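Local coordinates for protein Exo-1,3/1,4-beta-glucanase (Pseudoalteromonas sp., PDB 3RRX) that probably hydrolyses beta-1,3- and beta-1,4-linked glucans from the chain end, as an exo-acting glucanase of glycoside hydrolase family 3, at residues Met42-Ile47 against Val317-Val322; Tyr63-Asn68 against Trp107-Met112; Phe159-Ala164 against Ala212-Phe217; Ser257-Phe262 against Val292-Ala297; Asp288-Ser293 against Arg352-Ala357. The protein carries 1 engineered substitution. All coordinates share one frame; numbering follows the deposited sequence.

Contact 1 of 5, residues Met42-Ile47 against Val317-Val322; sequences MIQPEI and VDVIMV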
# COMPACT_ATOMS: atom_id res chain seq x y z
N MET A 42 7.25 -0.77 -24.40
CA MET A 42 6.08 -1.37 -23.74
C MET A 42 6.41 -2.54 -22.81
O MET A 42 5.52 -3.07 -22.13
CB MET A 42 5.08 -1.86 -24.80
CG MET A 42 4.61 -0.78 -25.77
SD MET A 42 3.58 -1.45 -27.11
CE MET A 42 2.18 -2.09 -26.18
N ILE A 43 7.67 -2.97 -22.79
CA ILE A 43 8.08 -4.14 -22.03
C ILE A 43 8.87 -3.74 -20.78
O ILE A 43 9.77 -2.91 -20.86
CB ILE A 43 8.97 -5.08 -22.88
CG1 ILE A 43 8.31 -5.38 -24.23
CG2 ILE A 43 9.28 -6.36 -22.12
CD1 ILE A 43 6.90 -5.93 -24.11
N GLN A 44 8.52 -4.34 -19.64
CA GLN A 44 9.18 -4.04 -18.36
C GLN A 44 9.77 -5.27 -17.68
O GLN A 44 9.04 -6.04 -17.05
CB GLN A 44 8.19 -3.40 -17.39
CG GLN A 44 8.83 -3.00 -16.06
CD GLN A 44 7.80 -2.50 -15.06
OE1 GLN A 44 7.28 -3.27 -14.25
NE2 GLN A 44 7.48 -1.22 -15.13
N PRO A 45 11.10 -5.43 -17.78
CA PRO A 45 11.88 -6.46 -17.07
C PRO A 45 12.04 -6.08 -15.59
O PRO A 45 11.82 -4.92 -15.24
CB PRO A 45 13.26 -6.39 -17.74
CG PRO A 45 13.07 -5.55 -18.98
CD PRO A 45 11.95 -4.63 -18.67
N GLU A 46 12.45 -7.04 -14.77
CA GLU A 46 12.69 -6.81 -13.35
C GLU A 46 14.18 -7.06 -13.05
O GLU A 46 14.81 -7.92 -13.67
CB GLU A 46 11.79 -7.72 -12.53
CG GLU A 46 11.62 -7.32 -11.07
CD GLU A 46 12.72 -7.88 -10.18
OE1 GLU A 46 13.28 -8.93 -10.54
OE2 GLU A 46 13.00 -7.26 -9.14
N ILE A 47 14.73 -6.31 -12.10
CA ILE A 47 16.18 -6.31 -11.88
C ILE A 47 16.78 -7.66 -11.45
O ILE A 47 17.97 -7.88 -11.60
CB ILE A 47 16.64 -5.21 -10.90
CG1 ILE A 47 16.13 -5.51 -9.48
CG2 ILE A 47 16.21 -3.82 -11.39
CD1 ILE A 47 16.64 -4.51 -8.46
N VAL A 317 -3.83 -2.63 -22.23
CA VAL A 317 -2.60 -2.54 -21.44
C VAL A 317 -1.51 -1.89 -22.30
O VAL A 317 -1.33 -2.26 -23.46
CB VAL A 317 -2.11 -3.91 -20.92
CG1 VAL A 317 -0.77 -3.77 -20.17
CG2 VAL A 317 -3.16 -4.54 -19.99
N ASP A 318 -0.79 -0.92 -21.74
CA ASP A 318 0.24 -0.17 -22.46
C ASP A 318 1.66 -0.58 -22.11
O ASP A 318 2.57 -0.46 -22.94
CB ASP A 318 0.06 1.32 -22.21
CG ASP A 318 -1.32 1.80 -22.62
OD1 ASP A 318 -1.74 1.44 -23.73
OD2 ASP A 318 -2.00 2.50 -21.82
N VAL A 319 1.86 -1.03 -20.87
CA VAL A 319 3.17 -1.50 -20.41
C VAL A 319 3.01 -2.85 -19.73
O VAL A 319 2.19 -3.00 -18.82
CB VAL A 319 3.88 -0.50 -19.46
CG1 VAL A 319 5.17 -1.12 -18.87
CG2 VAL A 319 4.18 0.82 -20.18
N ILE A 320 3.78 -3.84 -20.17
CA ILE A 320 3.62 -5.20 -19.67
C ILE A 320 4.66 -5.52 -18.60
O ILE A 320 5.86 -5.46 -18.86
CB ILE A 320 3.72 -6.23 -20.81
CG1 ILE A 320 2.59 -6.01 -21.82
CG2 ILE A 320 3.62 -7.65 -20.24
CD1 ILE A 320 1.24 -6.47 -21.31
N MET A 321 4.19 -5.83 -17.39
CA MET A 321 5.09 -6.20 -16.30
C MET A 321 5.42 -7.67 -16.48
O MET A 321 4.66 -8.54 -16.07
CB MET A 321 4.43 -5.95 -14.94
CG MET A 321 5.37 -6.13 -13.71
SD MET A 321 4.53 -5.79 -12.14
CE MET A 321 4.24 -4.03 -12.29
N VAL A 322 6.54 -7.95 -17.12
CA VAL A 322 6.95 -9.33 -17.38
C VAL A 322 8.39 -9.48 -16.86
O VAL A 322 9.37 -9.38 -17.60
CB VAL A 322 6.76 -9.71 -18.88
CG1 VAL A 322 7.39 -8.67 -19.82
CG2 VAL A 322 7.27 -11.13 -19.17
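The carbonyl oxygen of Asp-318 rests against the aliphatic chain of Met-42, with O 3.4 Å from CB; the thioether bends back at its last torsion (chi3 63°), which brings the CE methyl round to the same oxygen. Asp-318 turns its carboxylate away, to Lys-282, Arg-346 and the backbone N of Val-291. Val-319 sets CA 3.3 Å from Met-42 O, a CA-H...O contact beside the main bond to that oxygen, and its CG1 reaches CB of Gln-44. Ile-320 donates N to Met-42 O at 2.7 Å, an almost straight bond (170°), and accepts Gln-44 N through its own O at 3.0 Å. This parallel ladder joins the first strand of the TIM barrel, 43-44, to the last, 320-321, and so closes the ring. Met-321 and Gln-44 run alongside each other into the barrel, Met-321 CG 3.5 Å from Gln-44 OE1, while NE2 of the amide is taken by Ser-62 OG. Val-322 adds the final rung, N to Gln-44 O at 3.1 Å, and on the outward side, in one of the two conformers modelled for Ile-43, CG2 of that residue lies against Val-322 CG1, near the phenylalanines of helix 326-338.

Contact 2 of 5, residues Tyr63-Asn68 against Trp107-Met112; sequences YLNGGN and WGTDAM
Tyr-63 and Trp-107 lie face to face in an offset stack: the phenol ring and the five-membered ring of the indole have centroids 4.1 Å apart and planes inclined by 22°. The overlap is lopsided. Tyr-63 CE2 sits over the pyrrole side, 3.3 Å from Trp-107 CD1, and the hydroxyl slides on over the ring fusion, OH 3.4 Å from Trp-107 CD2. Trp-107 CB in turn lies off-centre over the phenol. The tyrosine reaches this position because CG stands between its backbone N and carbonyl carbon (chi1 64°), folding the ring across the neighbouring strand. The indole edge bearing NE1 is turned toward the next residues of the tyrosine strand, with NE1 3.4 Å from Asn-65 CB. These residues face outward from the TIM barrel, where helix 79-94 makes the crossover between its first long strands, 62-65 and 106-110, and packs Trp-82 and Tyr-85 on the indole. A valine in place of Trp-107 would probably leave the Tyr-63 ring without its stacking partner and open a gap beneath that helix. Asn-65 and Thr-109 point the same way, and ND2 gives a hydrogen bond to OG1 at 3.1 Å, the hydroxyl a little out of the amide plane. On the inward side, Leu-64 CD1 lies 3.5 Å from Gly-108 O, the carbonyl that accepts Asn-65 N at 2.8 Å; Tyr-63 O accepts Gly-108 N.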
# COMPACT_ATOMS: atom_id res chain seq x y z
N TYR A 63 12.03 -0.44 -16.17
CA TYR A 63 12.39 -1.66 -15.50
C TYR A 63 11.94 -1.58 -14.03
O TYR A 63 11.71 -0.50 -13.48
CB TYR A 63 13.89 -1.97 -15.67
CG TYR A 63 14.83 -0.97 -15.03
CD1 TYR A 63 15.08 0.26 -15.63
CD2 TYR A 63 15.47 -1.26 -13.84
CE1 TYR A 63 15.95 1.17 -15.04
CE2 TYR A 63 16.34 -0.36 -13.24
CZ TYR A 63 16.58 0.86 -13.85
OH TYR A 63 17.45 1.75 -13.25
N LEU A 64 11.78 -2.74 -13.40
CA LEU A 64 11.13 -2.80 -12.10
C LEU A 64 12.08 -3.17 -10.97
O LEU A 64 12.86 -4.11 -11.08
CB LEU A 64 10.00 -3.83 -12.14
CG LEU A 64 9.20 -4.04 -10.85
CD1 LEU A 64 8.44 -2.76 -10.49
CD2 LEU A 64 8.24 -5.22 -11.01
N ASN A 65 11.99 -2.40 -9.88
CA ASN A 65 12.55 -2.78 -8.59
C ASN A 65 11.57 -3.72 -7.89
O ASN A 65 10.67 -3.26 -7.19
CB ASN A 65 12.77 -1.55 -7.71
CG ASN A 65 13.31 -1.90 -6.34
OD1 ASN A 65 14.21 -2.74 -6.23
ND2 ASN A 65 12.77 -1.28 -5.29
N GLY A 66 11.72 -5.02 -8.09
CA GLY A 66 10.70 -5.96 -7.67
C GLY A 66 10.61 -6.07 -6.16
O GLY A 66 9.57 -6.45 -5.61
N GLY A 67 11.71 -5.76 -5.48
CA GLY A 67 11.71 -5.69 -4.02
C GLY A 67 12.37 -6.87 -3.34
O GLY A 67 12.67 -6.81 -2.15
N ASN A 68 12.62 -7.93 -4.10
CA ASN A 68 13.20 -9.14 -3.53
C ASN A 68 14.70 -9.01 -3.31
O ASN A 68 15.26 -9.67 -2.45
CB ASN A 68 12.89 -10.36 -4.39
CG ASN A 68 13.31 -11.66 -3.73
OD1 ASN A 68 13.36 -11.76 -2.50
ND2 ASN A 68 13.62 -12.67 -4.54
N TRP A 107 13.02 3.72 -13.83
CA TRP A 107 12.97 2.68 -12.84
C TRP A 107 11.66 2.86 -12.07
O TRP A 107 11.31 3.98 -11.69
CB TRP A 107 14.16 2.88 -11.88
CG TRP A 107 14.58 1.68 -11.13
CD1 TRP A 107 13.95 0.47 -11.08
CD2 TRP A 107 15.75 1.56 -10.31
NE1 TRP A 107 14.66 -0.40 -10.27
CE2 TRP A 107 15.78 0.25 -9.80
CE3 TRP A 107 16.79 2.43 -9.97
CZ2 TRP A 107 16.79 -0.21 -8.96
CZ3 TRP A 107 17.79 1.97 -9.14
CH2 TRP A 107 17.79 0.67 -8.64
N GLY A 108 10.94 1.78 -11.83
CA GLY A 108 9.71 1.84 -11.05
C GLY A 108 9.71 0.94 -9.83
O GLY A 108 10.47 -0.02 -9.74
N THR A 109 8.85 1.26 -8.86
CA THR A 109 8.81 0.50 -7.63
C THR A 109 7.42 0.57 -7.00
O THR A 109 6.70 1.55 -7.15
CB THR A 109 9.86 1.05 -6.62
OG1 THR A 109 10.06 0.11 -5.55
CG2 THR A 109 9.41 2.39 -6.05
N ASP A 110 7.05 -0.48 -6.27
CA ASP A 110 5.79 -0.48 -5.52
C ASP A 110 6.03 0.32 -4.24
O ASP A 110 7.10 0.21 -3.64
CB ASP A 110 5.40 -1.93 -5.21
CG ASP A 110 3.93 -2.09 -4.89
OD1 ASP A 110 3.16 -1.12 -5.07
OD2 ASP A 110 3.54 -3.19 -4.45
N ALA A 111 5.08 1.16 -3.83
CA ALA A 111 5.25 1.93 -2.59
C ALA A 111 4.03 1.76 -1.68
O ALA A 111 3.23 2.68 -1.52
CB ALA A 111 5.45 3.40 -2.90
N MET A 112 3.93 0.58 -1.06
CA MET A 112 2.73 0.15 -0.33
C MET A 112 2.44 1.04 0.89
O MET A 112 1.30 1.43 1.12
CB MET A 112 2.85 -1.33 0.07
CG MET A 112 1.52 -2.05 0.45
SD MET A 112 0.33 -2.12 -0.94
CE MET A 112 1.19 -3.24 -2.06
O HOH W 1 8.25 -3.00 -6.11

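Contact 3 of 5, residues Phe159-Ala164 against Ala212-Phe217; sequences FAPTVA and ATAKHF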
# COMPACT_ATOMS: atom_id res chain seq x y z
N PHE A 159 4.40 3.01 -7.33
CA PHE A 159 3.01 2.55 -7.41
C PHE A 159 2.29 2.90 -6.10
O PHE A 159 2.54 2.30 -5.07
CB PHE A 159 2.93 1.03 -7.66
CG PHE A 159 3.85 0.52 -8.73
CD1 PHE A 159 4.31 -0.79 -8.69
CD2 PHE A 159 4.26 1.34 -9.78
CE1 PHE A 159 5.17 -1.28 -9.67
CE2 PHE A 159 5.13 0.86 -10.77
CZ PHE A 159 5.58 -0.45 -10.72
N ALA A 160 1.42 3.90 -6.17
CA ALA A 160 0.58 4.31 -5.05
C ALA A 160 -0.25 5.46 -5.61
O ALA A 160 0.23 6.19 -6.47
CB ALA A 160 1.44 4.79 -3.89
N PRO A 161 -1.49 5.63 -5.13
CA PRO A 161 -2.17 4.91 -4.04
C PRO A 161 -2.79 3.58 -4.45
O PRO A 161 -2.90 3.28 -5.64
CB PRO A 161 -3.29 5.88 -3.66
CG PRO A 161 -3.67 6.50 -4.98
CD PRO A 161 -2.35 6.70 -5.69
N THR A 162 -3.21 2.80 -3.45
CA THR A 162 -4.04 1.62 -3.67
C THR A 162 -5.46 2.02 -3.32
O THR A 162 -5.72 2.47 -2.20
CB THR A 162 -3.65 0.45 -2.75
OG1 THR A 162 -2.34 -0.02 -3.07
CG2 THR A 162 -4.63 -0.70 -2.93
N VAL A 163 -6.37 1.86 -4.28
CA VAL A 163 -7.71 2.41 -4.13
C VAL A 163 -8.80 1.33 -4.06
O VAL A 163 -9.97 1.59 -4.33
CB VAL A 163 -8.00 3.44 -5.24
CG1 VAL A 163 -6.90 4.51 -5.24
CG2 VAL A 163 -8.08 2.77 -6.62
N ALA A 164 -8.41 0.12 -3.66
CA ALA A 164 -9.41 -0.93 -3.45
C ALA A 164 -10.42 -0.48 -2.41
O ALA A 164 -10.07 0.24 -1.46
CB ALA A 164 -8.72 -2.23 -3.01
N ALA A 212 3.26 8.61 -10.66
CA ALA A 212 2.46 7.73 -9.80
C ALA A 212 1.59 6.74 -10.57
O ALA A 212 1.12 7.03 -11.67
CB ALA A 212 1.58 8.55 -8.85
N THR A 213 1.36 5.57 -9.98
CA THR A 213 0.40 4.58 -10.51
C THR A 213 -0.67 4.29 -9.49
O THR A 213 -0.37 3.87 -8.36
CB THR A 213 1.07 3.23 -10.84
OG1 THR A 213 1.97 3.38 -11.93
CG2 THR A 213 -0.00 2.19 -11.23
N ALA A 214 -1.94 4.46 -9.87
CA ALA A 214 -3.04 4.08 -8.99
C ALA A 214 -3.45 2.63 -9.27
O ALA A 214 -3.71 2.26 -10.42
CB ALA A 214 -4.23 5.03 -9.16
N LYS A 215 -3.48 1.81 -8.21
CA LYS A 215 -3.76 0.37 -8.28
C LYS A 215 -5.04 0.08 -7.51
O LYS A 215 -5.33 0.78 -6.55
CB LYS A 215 -2.64 -0.41 -7.56
CG LYS A 215 -1.20 -0.03 -7.88
CD LYS A 215 -0.25 -0.74 -6.90
CE LYS A 215 -0.29 -0.10 -5.52
NZ LYS A 215 0.54 -0.82 -4.49
N HIS A 216 -5.83 -0.94 -7.90
CA HIS A 216 -5.74 -1.67 -9.16
C HIS A 216 -7.10 -1.53 -9.84
O HIS A 216 -8.13 -1.55 -9.17
CB HIS A 216 -5.53 -3.17 -8.91
CG HIS A 216 -4.24 -3.51 -8.22
ND1 HIS A 216 -4.10 -3.46 -6.85
CD2 HIS A 216 -3.05 -3.93 -8.71
CE1 HIS A 216 -2.87 -3.82 -6.52
NE2 HIS A 216 -2.22 -4.12 -7.63
N PHE A 217 -7.11 -1.40 -11.16
CA PHE A 217 -8.36 -1.27 -11.89
C PHE A 217 -8.78 -2.64 -12.40
O PHE A 217 -8.12 -3.17 -13.29
CB PHE A 217 -8.16 -0.30 -13.07
CG PHE A 217 -9.44 0.19 -13.68
CD1 PHE A 217 -10.07 1.30 -13.16
CD2 PHE A 217 -10.02 -0.47 -14.75
CE1 PHE A 217 -11.27 1.75 -13.70
CE2 PHE A 217 -11.21 -0.03 -15.30
CZ PHE A 217 -11.84 1.08 -14.78
O HOH W 2 0.32 1.49 -3.00
O HOH W 3 -1.74 -2.56 -3.71
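Lys-215 runs its aliphatic chain across Phe-159 and Thr-162, and its NZ is held by two waters and a carboxylate near the C-terminal mouth of the barrel. A bend at chi3 (-74°) carries CD to 3.7 Å from Phe-159 CB and brings CE beside Thr-162 OG1. NZ then donates to one water at 2.8 Å and to a second at 3.0 Å, and forms a salt bridge with Asp-110 of strand 106-110. The first water passes a hydrogen bond on to Phe-159 O; both are hydrogen-bonded to Thr-162 OG1, so hydroxyl, carbonyl and amine share one small network. Backbone groups of Lys-215 are used as well: its N donates to Pro-161 O at 3.0 Å and its O receives Val-163 N at 2.7 Å, both nearly straight. Earlier along the pair, Ala-160 N reaches Thr-213 O through a weak, bent bond; here a beta bulge shifts the register by one residue between Phe-159 and Thr-162, and the cis peptide before Pro-161 falls within it. A second cis peptide precedes His-216, whose ring lies face-on over Lys-215 CB. Thr-213 OG1 finds its main partner in Trp-157 NE1. The two parallel barrel strands are flanked by strand 106-110 beyond Phe-159 and strand 257-260 beyond Ala-214, while helix 182-197 packs outside on Ala-160, Pro-161 and Val-163.

Contact 4 of 5, residues Ser257-Phe262 against Val292-Ala297; sequences SVMASF and VSDWNA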
# COMPACT_ATOMS: atom_id res chain seq x y z
N SER A 257 -0.38 6.84 -14.31
CA SER A 257 -0.47 5.42 -14.63
C SER A 257 -1.59 4.76 -13.82
O SER A 257 -1.88 5.16 -12.70
CB SER A 257 0.86 4.74 -14.32
OG SER A 257 0.80 3.35 -14.62
N VAL A 258 -2.23 3.75 -14.42
CA VAL A 258 -3.21 2.91 -13.73
C VAL A 258 -2.76 1.46 -13.87
O VAL A 258 -2.42 1.02 -14.96
CB VAL A 258 -4.61 3.10 -14.37
CG1 VAL A 258 -5.60 2.01 -13.92
CG2 VAL A 258 -5.15 4.49 -14.03
N MET A 259 -2.75 0.71 -12.77
CA MET A 259 -2.42 -0.72 -12.86
C MET A 259 -3.68 -1.59 -12.95
O MET A 259 -4.59 -1.46 -12.12
CB MET A 259 -1.52 -1.16 -11.69
CG MET A 259 -1.03 -2.61 -11.79
SD MET A 259 0.03 -3.17 -10.42
CE MET A 259 1.54 -2.23 -10.72
N ALA A 260 -3.73 -2.49 -13.93
CA ALA A 260 -4.87 -3.40 -14.05
C ALA A 260 -4.83 -4.46 -12.95
O ALA A 260 -3.77 -4.74 -12.38
CB ALA A 260 -4.89 -4.07 -15.42
N SER A 261 -5.98 -5.07 -12.67
CA SER A 261 -6.12 -5.95 -11.51
C SER A 261 -6.09 -7.44 -11.85
O SER A 261 -6.46 -7.85 -12.96
CB SER A 261 -7.43 -5.63 -10.77
OG SER A 261 -8.55 -5.81 -11.65
N PHE A 262 -5.65 -8.26 -10.89
CA PHE A 262 -5.57 -9.71 -11.05
C PHE A 262 -6.94 -10.40 -11.10
O PHE A 262 -7.06 -11.48 -11.68
CB PHE A 262 -4.83 -10.34 -9.86
CG PHE A 262 -3.33 -10.23 -9.91
CD1 PHE A 262 -2.60 -10.82 -10.94
CD2 PHE A 262 -2.64 -9.60 -8.88
CE1 PHE A 262 -1.22 -10.74 -10.97
CE2 PHE A 262 -1.25 -9.53 -8.90
CZ PHE A 262 -0.54 -10.09 -9.94
N VAL A 292 -0.44 -0.05 -16.87
CA VAL A 292 0.59 -1.07 -16.66
C VAL A 292 -0.08 -2.33 -16.11
O VAL A 292 -1.03 -2.24 -15.33
CB VAL A 292 1.71 -0.57 -15.69
CG1 VAL A 292 1.13 -0.18 -14.33
CG2 VAL A 292 2.82 -1.63 -15.54
N SER A 293 0.37 -3.50 -16.54
CA SER A 293 -0.19 -4.74 -15.99
C SER A 293 0.47 -5.07 -14.65
O SER A 293 1.49 -4.47 -14.30
CB SER A 293 -0.02 -5.91 -16.96
OG SER A 293 1.34 -6.16 -17.24
N ASP A 294 -0.12 -6.00 -13.91
CA ASP A 294 0.48 -6.48 -12.66
C ASP A 294 1.41 -7.66 -12.95
O ASP A 294 1.49 -8.14 -14.09
CB ASP A 294 -0.62 -6.84 -11.64
CG ASP A 294 -0.18 -6.64 -10.18
OD1 ASP A 294 1.03 -6.70 -9.89
OD2 ASP A 294 -1.05 -6.42 -9.30
N TRP A 295 2.11 -8.13 -11.92
CA TRP A 295 3.22 -9.08 -12.04
C TRP A 295 2.85 -10.39 -12.77
O TRP A 295 2.19 -11.25 -12.20
CB TRP A 295 3.73 -9.40 -10.63
CG TRP A 295 4.95 -10.27 -10.53
CD1 TRP A 295 5.02 -11.62 -10.73
CD2 TRP A 295 6.26 -9.86 -10.13
NE1 TRP A 295 6.30 -12.06 -10.51
CE2 TRP A 295 7.08 -11.01 -10.13
CE3 TRP A 295 6.83 -8.63 -9.78
CZ2 TRP A 295 8.44 -10.97 -9.80
CZ3 TRP A 295 8.18 -8.59 -9.44
CH2 TRP A 295 8.97 -9.75 -9.46
N ASN A 296 3.28 -10.53 -14.03
CA ASN A 296 2.90 -11.69 -14.85
C ASN A 296 1.39 -11.93 -14.93
O ASN A 296 0.94 -13.06 -15.18
CB ASN A 296 3.58 -12.97 -14.35
CG ASN A 296 5.04 -13.05 -14.75
OD1 ASN A 296 5.43 -12.53 -15.79
ND2 ASN A 296 5.85 -13.72 -13.92
N ALA A 297 0.59 -10.89 -14.70
CA ALA A 297 -0.86 -11.04 -14.76
C ALA A 297 -1.31 -11.52 -16.15
O ALA A 297 -2.36 -12.14 -16.30
CB ALA A 297 -1.55 -9.74 -14.40
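Val-292 is gripped through both its backbone polar atoms: its N donates to Val-258 O at 3.0 Å and its O accepts Ala-260 N at 3.1 Å, a parallel bridge that pairs it with Met-259. Beyond it 293-297 leaves the strand and closes a type II turn, with Ala-297 N bonded to Asp-294 O. Among the side chains, Met-259 CB meets Val-292 CG1 at 3.9 Å, and the methionine is extended as far as SD, which lies 3.5 Å from Asp-294 CG. Phe-262 stacks on the same carboxylate, ring and carboxylate planes 23° apart, with Asp-294 OD2 3.1 Å from Phe-262 CE2 and CB over the ring face. The ring's edge points at Trp-295 O, and CE1 touches Ala-297 CB at 3.6 Å; Arg-229 adds a cation-pi contact. Trp-295 N donates to Asp-294 OD1 at 2.7 Å on its anti side, somewhat out of the carboxylate plane, which with the stack probably limits the rotation of the carboxylate, while His-216 packs close by. The Ser-Asp-Trp sequence thus follows directly on a barrel strand, at the C-terminal end where TIM barrels carry their active sites; an ethanediol, probably from the crystallisation liquor, lies beside Trp-295.

Contact 5 of 5, residues Asp288-Ser293 against Arg352-Ala357; sequences DGFVVS and RRFLRA
Phe-354 turns its edge to the face of Phe-290 in a T-shaped pair, planes at 75° and Phe-354 CD1 over the centre of the Phe-290 ring, 3.7 Å from Phe-290 CZ. Ala-357 CB touches the edge of the same Phe-290 ring at CE2, 3.7 Å away. A serine in place of Phe-290 would probably leave the Phe-354 edge and the Ala-357 methyl facing a gap between strand and helix. Two arginines supply the hydrogen bonds, each acceptor in its guanidinium plane: Arg-353 NH1 to Gly-289 O at 2.9 Å, and Arg-356 NH1 to Asp-288 O at 3.0 Å. Charge acts differently. The Asp-288 carboxylate lies almost parallel to the Arg-356 guanidinium, OD2 above its face and 3.4 Å from NH1, a salt bridge to which no N-H points; Arg-18 and Glu-23 are their further partners. Residues 352-357, part of helix 344-361, pass across strand 290-292 at 100°, outside the (beta/alpha)8 barrel, as the outer helical layer of a TIM barrel does.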
# COMPACT_ATOMS: atom_id res chain seq x y z
N ASP A 288 -5.98 9.70 -19.55
CA ASP A 288 -5.07 10.05 -20.65
C ASP A 288 -3.65 9.49 -20.45
O ASP A 288 -2.75 9.75 -21.26
CB ASP A 288 -5.02 11.58 -20.79
CG ASP A 288 -4.58 12.03 -22.18
OD1 ASP A 288 -5.12 11.49 -23.17
OD2 ASP A 288 -3.70 12.91 -22.28
N GLY A 289 -3.44 8.73 -19.37
CA GLY A 289 -2.13 8.19 -19.06
C GLY A 289 -1.97 6.77 -19.56
O GLY A 289 -2.69 6.35 -20.48
N PHE A 290 -1.06 6.01 -18.96
CA PHE A 290 -0.77 4.66 -19.45
C PHE A 290 -1.17 3.58 -18.47
O PHE A 290 -1.07 3.76 -17.25
CB PHE A 290 0.71 4.51 -19.87
CG PHE A 290 1.71 4.50 -18.72
CD1 PHE A 290 2.17 3.30 -18.19
CD2 PHE A 290 2.20 5.69 -18.20
CE1 PHE A 290 3.11 3.29 -17.15
CE2 PHE A 290 3.13 5.68 -17.16
CZ PHE A 290 3.59 4.48 -16.63
N VAL A 291 -1.64 2.45 -19.00
CA VAL A 291 -1.99 1.30 -18.19
C VAL A 291 -0.80 0.35 -18.09
O VAL A 291 -0.21 -0.01 -19.10
CB VAL A 291 -3.21 0.55 -18.79
CG1 VAL A 291 -3.50 -0.72 -17.99
CG2 VAL A 291 -4.43 1.45 -18.83
N VAL A 292 -0.44 -0.05 -16.87
CA VAL A 292 0.59 -1.07 -16.66
C VAL A 292 -0.08 -2.33 -16.11
O VAL A 292 -1.03 -2.24 -15.33
CB VAL A 292 1.71 -0.57 -15.69
CG1 VAL A 292 1.13 -0.18 -14.33
CG2 VAL A 292 2.82 -1.63 -15.54
N SER A 293 0.37 -3.50 -16.54
CA SER A 293 -0.19 -4.74 -15.99
C SER A 293 0.47 -5.07 -14.65
O SER A 293 1.49 -4.47 -14.30
CB SER A 293 -0.02 -5.91 -16.96
OG SER A 293 1.34 -6.16 -17.24
N ARG A 352 2.58 6.46 -27.03
CA ARG A 352 2.18 7.84 -26.78
C ARG A 352 1.87 8.08 -25.31
O ARG A 352 2.36 9.04 -24.71
CB ARG A 352 0.91 8.21 -27.57
CG ARG A 352 1.16 8.60 -29.00
CD ARG A 352 -0.06 9.26 -29.63
NE ARG A 352 0.16 9.43 -31.06
CZ ARG A 352 -0.29 8.58 -31.98
NH1 ARG A 352 -1.01 7.53 -31.59
NH2 ARG A 352 -0.05 8.78 -33.26
N ARG A 353 1.02 7.24 -24.74
CA ARG A 353 0.57 7.42 -23.36
C ARG A 353 1.74 7.30 -22.37
O ARG A 353 1.81 8.04 -21.38
CB ARG A 353 -0.52 6.39 -23.03
CG ARG A 353 -1.84 6.65 -23.77
CD ARG A 353 -2.83 5.50 -23.61
NE ARG A 353 -4.13 5.83 -24.18
CZ ARG A 353 -5.09 6.47 -23.52
NH1 ARG A 353 -4.90 6.84 -22.26
NH2 ARG A 353 -6.25 6.74 -24.12
N PHE A 354 2.64 6.37 -22.63
CA PHE A 354 3.79 6.13 -21.75
C PHE A 354 4.84 7.25 -21.90
O PHE A 354 5.34 7.78 -20.91
CB PHE A 354 4.40 4.76 -22.07
CG PHE A 354 5.57 4.39 -21.19
CD1 PHE A 354 5.48 4.46 -19.81
CD2 PHE A 354 6.76 3.93 -21.76
CE1 PHE A 354 6.55 4.11 -19.01
CE2 PHE A 354 7.84 3.58 -20.96
CZ PHE A 354 7.73 3.67 -19.58
N LEU A 355 5.16 7.61 -23.13
CA LEU A 355 6.10 8.71 -23.36
C LEU A 355 5.54 10.01 -22.80
O LEU A 355 6.29 10.85 -22.30
CB LEU A 355 6.42 8.87 -24.85
CG LEU A 355 7.35 7.81 -25.44
CD1 LEU A 355 7.61 8.12 -26.91
CD2 LEU A 355 8.65 7.75 -24.65
N ARG A 356 4.23 10.19 -22.89
CA ARG A 356 3.59 11.36 -22.32
C ARG A 356 4.00 11.52 -20.84
O ARG A 356 4.25 12.63 -20.37
CB ARG A 356 2.07 11.26 -22.47
CG ARG A 356 1.26 12.43 -21.92
CD ARG A 356 -0.22 12.30 -22.34
NE ARG A 356 -0.35 12.36 -23.79
CZ ARG A 356 -1.12 11.56 -24.52
NH1 ARG A 356 -1.88 10.63 -23.95
NH2 ARG A 356 -1.15 11.71 -25.84
N ALA A 357 4.06 10.41 -20.11
CA ALA A 357 4.46 10.47 -18.70
C ALA A 357 5.96 10.75 -18.55
O ALA A 357 6.36 11.65 -17.82
CB ALA A 357 4.08 9.18 -17.97

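Overall arrangement
The five contacts sample one TIM barrel at different depths. Contacts 2, 3 and 4 pair neighbours in its run of parallel strands, and contact 1 supplies the closing seam. Contact 5, which shares Val-292 and Ser-293 with contact 4, instead joins strand to outer helix. All five are buried contacts, but at the edge of contact 5 Asp-288 and Arg-353 are partly exposed. Chemistry follows place: stacked aromatics face the helices in contact 2, a lysine held by waters and a carboxylate lies within the barrel in contact 3, and a carboxylate is packed by an aromatic ring at the strand ends in contact 4. Asp-110 to Lys-215 ties contact 2 to contact 3, and Ser-293 to Met-321 ties contact 4 to contact 1.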